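Long-range contacts in oligopeptide ABC transporter, periplasmic oligopeptide-binding protein, putative (Thermotoga maritima MSB8, PDB 5IPW), which probably binds oligopeptides in the periplasm and delivers them to an ABC transporter for uptake, as family 5 solute-binding proteins do: residues I18-E23 and V264-Q270; G57-W63 and F629-Q633; V551-L555 and I581-W587. All coordinates share one frame; numbering follows the deposited sequence.

Contacts 1 and 2 are neighbours, their centres 16 Å apart, and their segments alternate along the chain: 18-23, 57-63, 264-270, 629-633. F59, whose CB points away from the C-terminal segment 629-633, packs its ring against contact 1, with F59 CE2 3.5 Å from N269 OD1. Contact 3 lies on the other side of the chain's centre. Its nearest atoms are about 36 Å from contact 1 and about 33 Å from contact 2, although its sequence falls between the two segments of contact 2. This separation is consistent with the two-lobed build of periplasmic binding proteins, in which the ligand is held between the lobes.

Contact 1: residues I18-E23 and V264-Q270; sequences ITEYHE and VDIEGNQ
H22 and N269 form a single parallel beta bridge, their CA atoms 4.6 Å apart, with Y21 opposite G268 and E23 opposite Q270. H22 N donates to G268 O at 3.0 Å. The return bond runs from Q270 N to H22 O, also 3.0 Å and nearly straight at 171°. Just before the bridge, 264-270 reverses through a type I turn from D265 to G268; the left-handed backbone of G268 and the D265 N to N269 O bond fit a G1 beta bulge. G268 O does double duty, since Y21 CA approaches it as well, in a CA-H...O contact of 3.4 Å. The same oxygen lies at the edge of the Y21 ring, near its plane.

I18 packs over the turn: with chi1 at -64°, its CG2 branch stands opposite the backbone N and rests 3.7 Å from G268 CA, while CG1 faces I266 O. The H22 ring turns its CD2 edge to E267 O, 3.5 Å from H22 CD2, and NE2 reaches a water only weakly; that water donates to E267 O and E267 OE1. The H22 ring and the N269 amide are inclined at 48°, and N269 OD1 lies beside H22 CB. The other end of that amide is fixed within its own segment, N269 ND2 donating to D265 OD2 at 2.8 Å; Y273 OH also binds this carboxylate oxygen. Q270 NE2 donates to F261 O and P259 O, and E23 OE1 forms a salt bridge with R42.

V264, joined by backbone hydrogen bonds to L48 and V50, sits on the edge strand of a three-stranded sheet, so the bridge ties the loop between helices 7-14 and 25-32 to the turn leaving that sheet. Because both direct hydrogen bonds across the contact are between backbones, the pairing depends mainly on main-chain shape; the water link from H22, being weak, adds little to this.

Contact 2: residues G57-W63 and F629-Q633; sequences GQFGGTW and FFIEQ
F630 lays one face of its ring over G57, whose CA stands 3.5 Å from the ring centroid and 9° off the ring normal, a CH-pi contact. Chi1 of 77° puts F630 CG between the backbone N and the carbonyl carbon, which swings the ring across to G57. Beyond the glycine, Q58 N approaches F630 CD2 obliquely.

The Q58 and Q633 side chains run alongside each other, pointing opposite ways, with Q58 CB 3.8 Å from Q633 CG. Q58 stretches out, and its OE1 accepts Q633 N at 3.0 Å from a donor well above the carbonyl plane. Q633 instead bends back: its NE2 donates to I631 O at 2.9 Å, and its CG lies alongside F59 O.

In this way the C-terminal end of the chain is laid against the loop that leads into strand 62-67, an edge strand of a four-stranded mixed sheet. Strand 630-631 itself pairs antiparallel with 605-606. A return of the C-terminus to the lobe that holds the N-terminal part is known from family 5 binding proteins such as OppA.

A water bridges the two segments, accepting from I631 N at 2.7 Å and lying within donating distance of Q58 O and G60 O. I631 CD1 sits near G61 CA, 4.0 Å away. Farther along, W63 CH2 comes up to the edge of the F629 ring, 3.6 Å from F629 CD2, the two ring planes inclined at 59°. W63 NE1 is hydrogen-bonded to M299 O.

Contact 3: residues V551-L555 and I581-W587; sequences VVYRL and IHRENLW
I581 meets helix 550-564 with every atom of its side chain. Its CB lies near V551 CG2 and L555 CD2. CG2, anti to the backbone N, sits 3.4 Å from V551 CG2 and 3.7 Å from L555 CG. CG1 also borders V551 CG2, and CD1 ends 4.0 Å from R554 CB.

V551 sends its other methyl, CG1, to the edge of the W587 ring, in its plane and 3.5 Å from W587 CZ2. V552 CG2 reaches the same ring obliquely. L555 CD1 touches both W587 CZ3 and H582 NE2, the latter hydrogen-bonded to I507 O.

N585, the first residue past helix 568-584, turns its amide back so that ND2 donates to I581 O at 3.1 Å and 176°, beside the bond from N585 N. N585 CB sits over one face of the W587 ring, toward its rim. Replacing N585 by an alanine would probably cost I581 O its second donor and open a gap beside the V551 methyls.

No hydrogen bond crosses between the segments, so these two consecutive helices are joined here by apolar packing, while N585 ND2 bonds within its own segment and H582 NE2 outside both.

Contact 1: residues I18-E23 and V264-Q270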
loop_
_atom_site.group_PDB
_atom_site.type_symbol
_atom_site.label_atom_id
_atom_site.label_comp_id
_atom_site.label_asym_id
_atom_site.label_seq_id
_atom_site.Cartn_x
_atom_site.Cartn_y
_atom_site.Cartn_z
ATOM N N ILE A 18 32.953 6.845 -3.381
ATOM C CA ILE A 18 32.456 8.169 -3.669
ATOM C C ILE A 18 33.487 9.117 -3.071
ATOM O O ILE A 18 33.622 9.194 -1.848
ATOM C CB ILE A 18 31.079 8.399 -3.030
ATOM C CG1 ILE A 18 30.053 7.453 -3.638
ATOM C CG2 ILE A 18 30.624 9.833 -3.244
ATOM C CD1 ILE A 18 28.857 7.215 -2.752
ATOM N N THR A 19 34.214 9.823 -3.932
ATOM C CA THR A 19 35.372 10.617 -3.501
ATOM C C THR A 19 35.112 12.126 -3.468
ATOM O O THR A 19 35.970 12.897 -3.031
ATOM C CB THR A 19 36.585 10.355 -4.422
ATOM O OG1 THR A 19 36.295 10.801 -5.754
ATOM C CG2 THR A 19 36.930 8.861 -4.455
ATOM N N GLU A 20 33.928 12.539 -3.907
ATOM C CA GLU A 20 33.664 13.935 -4.211
ATOM C C GLU A 20 32.156 14.136 -4.204
ATOM O O GLU A 20 31.413 13.252 -4.648
ATOM C CB GLU A 20 34.213 14.235 -5.603
ATOM C CG GLU A 20 34.973 15.537 -5.743
ATOM C CD GLU A 20 35.439 15.773 -7.174
ATOM O OE1 GLU A 20 35.783 14.789 -7.876
ATOM O OE2 GLU A 20 35.456 16.946 -7.605
ATOM N N TYR A 21 31.698 15.282 -3.698
ATOM C CA TYR A 21 30.266 15.596 -3.709
ATOM C C TYR A 21 29.958 16.699 -4.694
ATOM O O TYR A 21 30.757 17.618 -4.874
ATOM C CB TYR A 21 29.778 16.009 -2.329
ATOM C CG TYR A 21 29.790 14.906 -1.312
ATOM C CD1 TYR A 21 29.209 13.684 -1.586
ATOM C CD2 TYR A 21 30.354 15.102 -0.050
ATOM C CE1 TYR A 21 29.211 12.672 -0.650
ATOM C CE2 TYR A 21 30.358 14.094 0.902
ATOM C CZ TYR A 21 29.786 12.880 0.589
ATOM O OH TYR A 21 29.774 11.860 1.504
ATOM N N HIS A 22 28.788 16.598 -5.321
ATOM C CA HIS A 22 28.352 17.555 -6.331
ATOM C C HIS A 22 26.971 18.075 -5.988
ATOM O O HIS A 22 26.270 17.478 -5.177
ATOM C CB HIS A 22 28.342 16.886 -7.699
ATOM C CG HIS A 22 29.654 16.272 -8.064
ATOM N ND1 HIS A 22 30.730 17.020 -8.493
ATOM C CD2 HIS A 22 30.073 14.986 -8.039
ATOM C CE1 HIS A 22 31.754 16.218 -8.725
ATOM N NE2 HIS A 22 31.383 14.979 -8.453
ATOM N N GLU A 23 26.582 19.183 -6.608
ATOM C CA GLU A 23 25.327 19.856 -6.274
ATOM C C GLU A 23 24.717 20.459 -7.509
ATOM O O GLU A 23 25.406 20.654 -8.503
ATOM C CB GLU A 23 25.595 20.971 -5.266
ATOM C CG GLU A 23 26.252 22.207 -5.881
ATOM C CD GLU A 23 26.980 23.076 -4.873
ATOM O OE1 GLU A 23 26.742 22.886 -3.676
ATOM O OE2 GLU A 23 27.786 23.947 -5.266
ATOM N N VAL A 264 22.640 11.042 -1.594
ATOM C CA VAL A 264 23.361 11.271 -2.832
ATOM C C VAL A 264 23.287 10.063 -3.761
ATOM O O VAL A 264 22.823 8.989 -3.391
ATOM C CB VAL A 264 24.846 11.602 -2.578
ATOM C CG1 VAL A 264 24.986 12.807 -1.654
ATOM C CG2 VAL A 264 25.585 10.406 -1.979
ATOM N N ASP A 265 23.720 10.312 -4.984
ATOM C CA ASP A 265 24.029 9.325 -6.016
ATOM C C ASP A 265 25.179 8.423 -5.686
ATOM O O ASP A 265 25.996 8.733 -4.832
ATOM C CB ASP A 265 24.559 10.085 -7.237
ATOM C CG ASP A 265 23.576 10.206 -8.289
ATOM O OD1 ASP A 265 22.438 9.762 -8.065
ATOM O OD2 ASP A 265 23.939 10.744 -9.344
ATOM N N ILE A 266 25.309 7.364 -6.474
ATOM C CA ILE A 266 26.556 6.615 -6.521
ATOM C C ILE A 266 27.742 7.473 -6.987
ATOM O O ILE A 266 28.870 7.180 -6.635
ATOM C CB ILE A 266 26.445 5.314 -7.357
ATOM C CG1 ILE A 266 26.029 5.586 -8.802
ATOM C CG2 ILE A 266 25.451 4.359 -6.711
ATOM C CD1 ILE A 266 25.951 4.338 -9.665
ATOM N N GLU A 267 27.509 8.518 -7.774
ATOM C CA GLU A 267 28.580 9.467 -8.133
ATOM C C GLU A 267 28.716 10.656 -7.172
ATOM O O GLU A 267 29.454 11.595 -7.455
ATOM C CB GLU A 267 28.371 10.002 -9.557
ATOM C CG GLU A 267 28.582 8.973 -10.663
ATOM C CD GLU A 267 30.052 8.632 -10.883
ATOM O OE1 GLU A 267 30.806 9.512 -11.337
ATOM O OE2 GLU A 267 30.451 7.478 -10.599
ATOM N N GLY A 268 28.006 10.638 -6.053
ATOM C CA GLY A 268 28.081 11.745 -5.088
ATOM C C GLY A 268 27.279 13.009 -5.403
ATOM O O GLY A 268 27.457 14.029 -4.735
ATOM N N ASN A 269 26.406 12.964 -6.408
ATOM C CA ASN A 269 25.439 14.047 -6.633
ATOM C C ASN A 269 24.390 14.112 -5.510
ATOM O O ASN A 269 23.695 13.135 -5.250
ATOM C CB ASN A 269 24.710 13.871 -7.976
ATOM C CG ASN A 269 25.648 13.917 -9.167
ATOM O OD1 ASN A 269 26.401 14.869 -9.337
ATOM N ND2 ASN A 269 25.605 12.881 -10.001
ATOM N N GLN A 270 24.287 15.269 -4.858
ATOM C CA GLN A 270 23.262 15.504 -3.848
ATOM C C GLN A 270 21.889 15.568 -4.503
ATOM O O GLN A 270 21.625 16.423 -5.349
ATOM C CB GLN A 270 23.513 16.817 -3.097
ATOM C CG GLN A 270 22.429 17.142 -2.073
ATOM C CD GLN A 270 22.511 18.554 -1.518
ATOM O OE1 GLN A 270 22.894 19.491 -2.222
ATOM N NE2 GLN A 270 22.119 18.719 -0.252
HETATM O O HOH W 1 31.804 11.806 -9.529
#

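Contact 2: residues G57-W63 and F629-Q633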
loop_
_atom_site.group_PDB
_atom_site.type_symbol
_atom_site.label_atom_id
_atom_site.label_comp_id
_atom_site.label_asym_id
_atom_site.label_seq_id
_atom_site.Cartn_x
_atom_site.Cartn_y
_atom_site.Cartn_z
ATOM N N GLY A 57 21.949 10.490 -13.082
ATOM C CA GLY A 57 21.150 11.594 -13.614
ATOM C C GLY A 57 21.877 12.916 -13.749
ATOM O O GLY A 57 23.038 13.036 -13.384
ATOM N N GLN A 58 21.169 13.907 -14.285
ATOM C CA GLN A 58 21.682 15.263 -14.479
ATOM C C GLN A 58 20.816 16.224 -13.702
ATOM O O GLN A 58 19.611 16.006 -13.553
ATOM C CB GLN A 58 21.646 15.654 -15.950
ATOM C CG GLN A 58 22.575 14.838 -16.823
ATOM C CD GLN A 58 22.372 15.115 -18.300
ATOM O OE1 GLN A 58 21.339 14.770 -18.868
ATOM N NE2 GLN A 58 23.363 15.736 -18.932
ATOM N N PHE A 59 21.439 17.284 -13.206
ATOM C CA PHE A 59 20.752 18.263 -12.382
ATOM C C PHE A 59 19.964 19.240 -13.246
ATOM O O PHE A 59 20.433 19.668 -14.306
ATOM C CB PHE A 59 21.753 19.072 -11.560
ATOM C CG PHE A 59 22.282 18.357 -10.364
ATOM C CD1 PHE A 59 21.423 17.949 -9.357
ATOM C CD2 PHE A 59 23.649 18.130 -10.217
ATOM C CE1 PHE A 59 21.907 17.297 -8.238
ATOM C CE2 PHE A 59 24.141 17.479 -9.102
ATOM C CZ PHE A 59 23.269 17.068 -8.106
ATOM N N GLY A 60 18.777 19.595 -12.770
ATOM C CA GLY A 60 18.038 20.722 -13.295
ATOM C C GLY A 60 16.593 20.407 -13.569
ATOM O O GLY A 60 16.127 19.301 -13.297
ATOM N N GLY A 61 15.885 21.410 -14.088
ATOM C CA GLY A 61 14.563 21.221 -14.667
ATOM C C GLY A 61 13.406 21.464 -13.728
ATOM O O GLY A 61 13.571 21.536 -12.504
ATOM N N THR A 62 12.225 21.606 -14.327
ATOM C CA THR A 62 10.979 21.738 -13.593
ATOM C C THR A 62 10.059 20.629 -14.056
ATOM O O THR A 62 9.733 20.522 -15.235
ATOM C CB THR A 62 10.303 23.114 -13.798
ATOM O OG1 THR A 62 11.151 24.152 -13.288
ATOM C CG2 THR A 62 8.973 23.188 -13.062
ATOM N N TRP A 63 9.647 19.818 -13.096
ATOM C CA TRP A 63 8.823 18.658 -13.324
ATOM C C TRP A 63 7.364 19.109 -13.259
ATOM O O TRP A 63 6.853 19.452 -12.183
ATOM C CB TRP A 63 9.175 17.608 -12.254
ATOM C CG TRP A 63 8.313 16.396 -12.134
ATOM C CD1 TRP A 63 7.290 15.994 -12.953
ATOM C CD2 TRP A 63 8.436 15.392 -11.130
ATOM N NE1 TRP A 63 6.751 14.804 -12.494
ATOM C CE2 TRP A 63 7.447 14.415 -11.381
ATOM C CE3 TRP A 63 9.296 15.221 -10.037
ATOM C CZ2 TRP A 63 7.293 13.293 -10.575
ATOM C CZ3 TRP A 63 9.138 14.116 -9.239
ATOM C CH2 TRP A 63 8.145 13.160 -9.509
ATOM N N PHE A 629 14.539 10.552 -9.832
ATOM C CA PHE A 629 14.049 10.857 -11.181
ATOM C C PHE A 629 14.848 12.027 -11.695
ATOM O O PHE A 629 15.273 12.870 -10.910
ATOM C CB PHE A 629 12.582 11.278 -11.176
ATOM C CG PHE A 629 11.607 10.186 -10.815
ATOM C CD1 PHE A 629 11.988 8.853 -10.729
ATOM C CD2 PHE A 629 10.276 10.508 -10.614
ATOM C CE1 PHE A 629 11.063 7.870 -10.407
ATOM C CE2 PHE A 629 9.341 9.531 -10.314
ATOM C CZ PHE A 629 9.737 8.211 -10.197
ATOM N N PHE A 630 15.053 12.086 -13.005
ATOM C CA PHE A 630 15.659 13.268 -13.609
ATOM C C PHE A 630 15.147 13.581 -15.004
ATOM O O PHE A 630 14.547 12.739 -15.663
ATOM C CB PHE A 630 17.189 13.161 -13.620
ATOM C CG PHE A 630 17.755 12.259 -14.699
ATOM C CD1 PHE A 630 17.777 10.885 -14.534
ATOM C CD2 PHE A 630 18.320 12.793 -15.843
ATOM C CE1 PHE A 630 18.330 10.059 -15.500
ATOM C CE2 PHE A 630 18.873 11.972 -16.815
ATOM C CZ PHE A 630 18.873 10.600 -16.644
ATOM N N ILE A 631 15.417 14.814 -15.425
ATOM C CA ILE A 631 15.100 15.306 -16.755
ATOM C C ILE A 631 16.400 15.478 -17.529
ATOM O O ILE A 631 17.319 16.157 -17.068
ATOM C CB ILE A 631 14.379 16.677 -16.677
ATOM C CG1 ILE A 631 13.050 16.534 -15.942
ATOM C CG2 ILE A 631 14.124 17.258 -18.063
ATOM C CD1 ILE A 631 12.590 17.816 -15.287
ATOM N N GLU A 632 16.463 14.901 -18.723
ATOM C CA GLU A 632 17.661 15.018 -19.549
ATOM C C GLU A 632 17.993 16.482 -19.811
ATOM O O GLU A 632 17.101 17.287 -20.029
ATOM C CB GLU A 632 17.471 14.278 -20.869
ATOM C CG GLU A 632 17.419 12.774 -20.689
ATOM C CD GLU A 632 17.102 12.014 -21.959
ATOM O OE1 GLU A 632 16.638 12.628 -22.943
ATOM O OE2 GLU A 632 17.302 10.778 -21.959
ATOM N N GLN A 633 19.277 16.816 -19.750
ATOM C CA GLN A 633 19.753 18.162 -20.040
ATOM C C GLN A 633 20.613 18.117 -21.293
ATOM O O GLN A 633 20.480 18.978 -22.158
ATOM C CB GLN A 633 20.570 18.732 -18.874
ATOM C CG GLN A 633 19.895 18.663 -17.511
ATOM C CD GLN A 633 18.693 19.592 -17.379
ATOM O OE1 GLN A 633 18.823 20.805 -17.498
ATOM N NE2 GLN A 633 17.518 19.021 -17.103
HETATM O O HOH W 2 16.594 16.512 -13.690
#

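Contact 3: residues V551-L555 and I581-W587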
loop_
_atom_site.group_PDB
_atom_site.type_symbol
_atom_site.label_atom_id
_atom_site.label_comp_id
_atom_site.label_asym_id
_atom_site.label_seq_id
_atom_site.Cartn_x
_atom_site.Cartn_y
_atom_site.Cartn_z
ATOM N N VAL A 551 -7.954 -26.449 9.177
ATOM C CA VAL A 551 -7.011 -25.687 8.378
ATOM C C VAL A 551 -7.219 -24.163 8.526
ATOM O O VAL A 551 -6.277 -23.385 8.345
ATOM C CB VAL A 551 -7.083 -26.148 6.903
ATOM C CG1 VAL A 551 -8.364 -25.675 6.233
ATOM C CG2 VAL A 551 -5.850 -25.704 6.137
ATOM N N VAL A 552 -8.440 -23.744 8.865
ATOM C CA VAL A 552 -8.723 -22.339 9.180
ATOM C C VAL A 552 -8.089 -21.942 10.511
ATOM O O VAL A 552 -7.435 -20.905 10.604
ATOM C CB VAL A 552 -10.242 -22.055 9.214
ATOM C CG1 VAL A 552 -10.536 -20.659 9.741
ATOM C CG2 VAL A 552 -10.848 -22.214 7.827
ATOM N N TYR A 553 -8.278 -22.760 11.543
ATOM C CA TYR A 553 -7.646 -22.505 12.842
ATOM C C TYR A 553 -6.129 -22.411 12.715
ATOM O O TYR A 553 -5.468 -21.789 13.550
ATOM C CB TYR A 553 -7.985 -23.606 13.851
ATOM C CG TYR A 553 -9.388 -23.582 14.437
ATOM C CD1 TYR A 553 -10.083 -22.386 14.631
ATOM C CD2 TYR A 553 -10.002 -24.764 14.848
ATOM C CE1 TYR A 553 -11.353 -22.378 15.184
ATOM C CE2 TYR A 553 -11.270 -24.762 15.403
ATOM C CZ TYR A 553 -11.942 -23.567 15.570
ATOM O OH TYR A 553 -13.200 -23.559 16.122
ATOM N N ARG A 554 -5.587 -23.050 11.681
ATOM C CA ARG A 554 -4.153 -23.042 11.415
ATOM C C ARG A 554 -3.697 -21.681 10.889
ATOM O O ARG A 554 -2.692 -21.134 11.354
ATOM C CB ARG A 554 -3.789 -24.163 10.423
ATOM C CG ARG A 554 -2.555 -24.977 10.799
ATOM C CD ARG A 554 -2.552 -25.409 12.263
ATOM N NE ARG A 554 -3.884 -25.789 12.746
ATOM C CZ ARG A 554 -4.266 -25.784 14.024
ATOM N NH1 ARG A 554 -3.430 -25.419 14.992
ATOM N NH2 ARG A 554 -5.504 -26.146 14.341
ATOM N N LEU A 555 -4.441 -21.138 9.925
ATOM C CA LEU A 555 -4.172 -19.793 9.396
ATOM C C LEU A 555 -4.113 -18.732 10.492
ATOM O O LEU A 555 -3.356 -17.770 10.381
ATOM C CB LEU A 555 -5.221 -19.388 8.359
ATOM C CG LEU A 555 -5.031 -19.941 6.951
ATOM C CD1 LEU A 555 -6.262 -19.656 6.108
ATOM C CD2 LEU A 555 -3.794 -19.359 6.286
ATOM N N ILE A 581 -1.977 -23.190 2.340
ATOM C CA ILE A 581 -3.317 -23.466 2.840
ATOM C C ILE A 581 -4.396 -22.917 1.891
ATOM O O ILE A 581 -5.256 -23.661 1.425
ATOM C CB ILE A 581 -3.484 -22.916 4.270
ATOM C CG1 ILE A 581 -2.744 -23.835 5.253
ATOM C CG2 ILE A 581 -4.958 -22.789 4.623
ATOM C CD1 ILE A 581 -2.646 -23.325 6.679
ATOM N N HIS A 582 -4.326 -21.632 1.574
ATOM C CA HIS A 582 -5.263 -21.026 0.621
ATOM C C HIS A 582 -5.226 -21.671 -0.766
ATOM O O HIS A 582 -6.120 -21.449 -1.586
ATOM C CB HIS A 582 -4.984 -19.524 0.466
ATOM C CG HIS A 582 -5.625 -18.669 1.514
ATOM N ND1 HIS A 582 -6.831 -18.030 1.313
ATOM C CD2 HIS A 582 -5.227 -18.337 2.766
ATOM C CE1 HIS A 582 -7.148 -17.346 2.397
ATOM N NE2 HIS A 582 -6.192 -17.513 3.293
ATOM N N ARG A 583 -4.174 -22.432 -1.039
ATOM C CA ARG A 583 -4.000 -23.101 -2.323
ATOM C C ARG A 583 -4.770 -24.408 -2.332
ATOM O O ARG A 583 -5.492 -24.709 -3.275
ATOM C CB ARG A 583 -2.517 -23.387 -2.534
ATOM C CG ARG A 583 -2.076 -23.528 -3.971
ATOM C CD ARG A 583 -0.568 -23.345 -4.055
ATOM N NE ARG A 583 0.159 -24.256 -3.163
ATOM C CZ ARG A 583 1.375 -24.039 -2.657
ATOM N NH1 ARG A 583 2.047 -22.924 -2.924
ATOM N NH2 ARG A 583 1.920 -24.949 -1.858
ATOM N N GLU A 584 -4.594 -25.175 -1.263
ATOM C CA GLU A 584 -5.236 -26.473 -1.107
ATOM C C GLU A 584 -6.752 -26.352 -0.891
ATOM O O GLU A 584 -7.517 -27.181 -1.386
ATOM C CB GLU A 584 -4.559 -27.245 0.032
ATOM C CG GLU A 584 -3.193 -27.787 -0.378
ATOM C CD GLU A 584 -2.271 -28.098 0.786
ATOM O OE1 GLU A 584 -1.184 -28.655 0.529
ATOM O OE2 GLU A 584 -2.614 -27.790 1.949
ATOM N N ASN A 585 -7.171 -25.319 -0.159
ATOM C CA ASN A 585 -8.582 -24.946 -0.043
ATOM C C ASN A 585 -8.806 -23.705 -0.883
ATOM O O ASN A 585 -7.992 -22.800 -0.857
ATOM C CB ASN A 585 -8.938 -24.629 1.400
ATOM C CG ASN A 585 -8.493 -25.712 2.368
ATOM O OD1 ASN A 585 -9.297 -26.531 2.799
ATOM N ND2 ASN A 585 -7.210 -25.714 2.723
ATOM N N LEU A 586 -9.895 -23.643 -1.630
ATOM C CA LEU A 586 -10.118 -22.494 -2.511
ATOM C C LEU A 586 -11.311 -21.658 -2.066
ATOM O O LEU A 586 -12.270 -21.466 -2.820
ATOM C CB LEU A 586 -10.263 -22.959 -3.965
ATOM C CG LEU A 586 -9.087 -22.650 -4.896
ATOM C CD1 LEU A 586 -7.749 -23.031 -4.290
ATOM C CD2 LEU A 586 -9.289 -23.372 -6.218
ATOM N N TRP A 587 -11.223 -21.135 -0.844
ATOM C CA TRP A 587 -12.316 -20.365 -0.246
ATOM C C TRP A 587 -12.676 -19.117 -1.034
ATOM O O TRP A 587 -13.829 -18.703 -1.044
ATOM C CB TRP A 587 -11.958 -19.955 1.162
ATOM C CG TRP A 587 -11.804 -21.092 2.077
ATOM C CD1 TRP A 587 -12.761 -21.993 2.442
ATOM C CD2 TRP A 587 -10.619 -21.453 2.778
ATOM N NE1 TRP A 587 -12.239 -22.896 3.332
ATOM C CE2 TRP A 587 -10.925 -22.585 3.558
ATOM C CE3 TRP A 587 -9.325 -20.924 2.826
ATOM C CZ2 TRP A 587 -9.981 -23.203 4.375
ATOM C CZ3 TRP A 587 -8.389 -21.533 3.637
ATOM C CH2 TRP A 587 -8.719 -22.665 4.401
#